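Heat shock protein, putative (Plasmodium falciparum, PDB 1Y6Z) is a member of the Hsp90 family, represented here by its middle domain, and probably acts as an ATP-dependent chaperone that binds unfolded proteins. Local coordinates at residues M197-Q201 with L227-V231. Residues are numbered along the deposited sequence; the frame is centred on the assembly and turned at random.
Sequences MKEDQ and LNYDV
Two loops of the Hsp90 middle domain meet here, each leading from a short helix into a strand of the parallel sheet: residues 197-201 run from helix 190-195 to strand 204-208, residues 227-231 from helix 222-226 to strand 231-234. Lys-198 to Gln-201 form a type I beta turn, closed by Gln-201 N to Lys-198 O at 3.1 Å. Across the gap Asn-228, at positive phi (56°/33°), ends its helix in a Schellman motif, after which Tyr-229 and Asp-230 are extended; the CA atoms of Lys-198 and Tyr-229 lie 6.7 Å apart. The Tyr-229 ring (chi1 m, -71°) reaches over the turn. Gln-201, fully stretched (chi1 and chi2 t), lies flat against one ring face: its CG sits 3.8 Å from the centroid of the Tyr-229 ring, 8° off the normal, a CH-pi contact, and Gln-201 CB is 3.6 Å from Tyr-229 CZ. Lys-198 CB approaches Tyr-229 CE1 obliquely at 3.6 Å, and the lysine then bends (chi1 and chi2 m) so that NZ donates to Asn-228 O at 2.8 Å. Gln-201 OE1 accepts from Lys-198 N (3.2 Å) and from a water whose oxygen lies 2.7 Å from OE1 and accepts from Asp-230 N at 2.6 Å. Gln-201 NE2 turns instead to Cys-203 O, while Asp-230 OD2 and OD1 are hydrogen-bonded to Ser-180 OG and Asn-182 N. With the lysine charge meeting a backbone carbonyl, this surface junction rests on aliphatic-aromatic packing and hydrogen bonds to backbone, without a salt bridge between the loops.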
loop_
_atom_site.group_PDB
_atom_site.type_symbol
_atom_site.label_atom_id
_atom_site.label_comp_id
_atom_site.label_asym_id
_atom_site.label_seq_id
_atom_site.Cartn_x
_atom_site.Cartn_y
_atom_site.Cartn_z
ATOM N N MET B 197 -17.066 -5.901 15.065
ATOM C CA MET B 197 -18.442 -5.387 14.907
ATOM C C MET B 197 -19.469 -6.515 15.084
ATOM O O MET B 197 -19.262 -7.630 14.645
ATOM C CB MET B 197 -18.667 -4.705 13.546
ATOM C CG MET B 197 -17.931 -3.334 13.319
ATOM S SD MET B 197 -18.191 -2.556 11.730
ATOM C CE MET B 197 -19.818 -1.883 11.867
ATOM N N LYS B 198 -20.562 -6.208 15.750
ATOM C CA LYS B 198 -21.642 -7.182 15.876
ATOM C C LYS B 198 -22.327 -7.474 14.528
ATOM O O LYS B 198 -22.088 -6.799 13.508
ATOM C CB LYS B 198 -22.647 -6.714 16.933
ATOM C CG LYS B 198 -22.076 -6.529 18.316
ATOM C CD LYS B 198 -21.513 -7.837 18.884
ATOM C CE LYS B 198 -21.534 -7.850 20.416
ATOM N NZ LYS B 198 -20.417 -7.069 21.036
ATOM N N GLU B 199 -23.193 -8.488 14.545
ATOM C CA GLU B 199 -23.719 -9.099 13.336
ATOM C C GLU B 199 -24.410 -8.136 12.391
ATOM O O GLU B 199 -24.096 -8.114 11.177
ATOM C CB GLU B 199 -24.656 -10.260 13.701
ATOM C CG GLU B 199 -23.908 -11.338 14.476
ATOM C CD GLU B 199 -24.042 -12.718 13.847
ATOM O OE1 GLU B 199 -25.188 -13.233 13.791
ATOM O OE2 GLU B 199 -22.990 -13.296 13.440
ATOM N N ASP B 200 -25.347 -7.370 12.955
ATOM C CA ASP B 200 -26.152 -6.386 12.237
ATOM C C ASP B 200 -25.678 -4.953 12.501
ATOM O O ASP B 200 -26.392 -3.992 12.173
ATOM C CB ASP B 200 -27.628 -6.516 12.661
ATOM C CG ASP B 200 -28.129 -7.967 12.644
ATOM O OD1 ASP B 200 -27.672 -8.762 11.789
ATOM O OD2 ASP B 200 -28.972 -8.306 13.511
ATOM N N GLN B 201 -24.491 -4.805 13.102
ATOM C CA GLN B 201 -23.871 -3.472 13.294
ATOM C C GLN B 201 -23.325 -3.046 11.969
ATOM O O GLN B 201 -22.560 -3.784 11.364
ATOM C CB GLN B 201 -22.713 -3.493 14.294
ATOM C CG GLN B 201 -22.118 -2.065 14.525
ATOM C CD GLN B 201 -20.961 -2.043 15.516
ATOM O OE1 GLN B 201 -20.658 -3.037 16.144
ATOM N NE2 GLN B 201 -20.296 -0.894 15.633
ATOM N N LEU B 227 -26.993 -2.178 22.806
ATOM C CA LEU B 227 -26.688 -3.037 21.640
ATOM C C LEU B 227 -25.349 -3.796 21.735
ATOM O O LEU B 227 -25.043 -4.612 20.861
ATOM C CB LEU B 227 -26.789 -2.242 20.334
ATOM C CG LEU B 227 -28.240 -2.065 19.836
ATOM C CD1 LEU B 227 -28.422 -0.895 18.838
ATOM C CD2 LEU B 227 -28.765 -3.335 19.260
ATOM N N ASN B 228 -24.602 -3.570 22.828
ATOM C CA ASN B 228 -23.252 -4.113 23.006
ATOM C C ASN B 228 -22.318 -3.718 21.854
ATOM O O ASN B 228 -21.471 -4.509 21.413
ATOM C CB ASN B 228 -23.306 -5.633 23.135
ATOM C CG ASN B 228 -23.987 -6.080 24.433
ATOM O OD1 ASN B 228 -23.439 -5.894 25.521
ATOM N ND2 ASN B 228 -25.206 -6.619 24.315
ATOM N N TYR B 229 -22.535 -2.535 21.307
ATOM C CA TYR B 229 -21.650 -2.033 20.238
ATOM C C TYR B 229 -20.447 -1.348 20.899
ATOM O O TYR B 229 -20.594 -0.730 21.975
ATOM C CB TYR B 229 -22.394 -1.074 19.311
ATOM C CG TYR B 229 -23.428 -1.705 18.393
ATOM C CD1 TYR B 229 -23.605 -3.097 18.333
ATOM C CD2 TYR B 229 -24.244 -0.894 17.592
ATOM C CE1 TYR B 229 -24.561 -3.672 17.490
ATOM C CE2 TYR B 229 -25.210 -1.460 16.717
ATOM C CZ TYR B 229 -25.357 -2.842 16.683
ATOM O OH TYR B 229 -26.293 -3.412 15.842
ATOM N N ASP B 230 -19.252 -1.461 20.300
ATOM C CA ASP B 230 -18.154 -0.616 20.770
ATOM C C ASP B 230 -18.321 0.793 20.231
ATOM O O ASP B 230 -18.943 1.005 19.185
ATOM C CB ASP B 230 -16.765 -1.207 20.424
ATOM C CG ASP B 230 -15.628 -0.598 21.281
ATOM O OD1 ASP B 230 -15.916 0.074 22.286
ATOM O OD2 ASP B 230 -14.433 -0.825 20.958
ATOM N N VAL B 231 -17.748 1.753 20.959
ATOM C CA VAL B 231 -17.734 3.144 20.582
ATOM C C VAL B 231 -16.345 3.698 20.886
ATOM O O VAL B 231 -15.827 3.565 21.991
ATOM C CB VAL B 231 -18.753 3.978 21.392
ATOM C CG1 VAL B 231 -18.660 5.466 21.058
ATOM C CG2 VAL B 231 -20.151 3.513 21.084
HETATM O O HOH W 1 -18.839 -2.936 18.202
#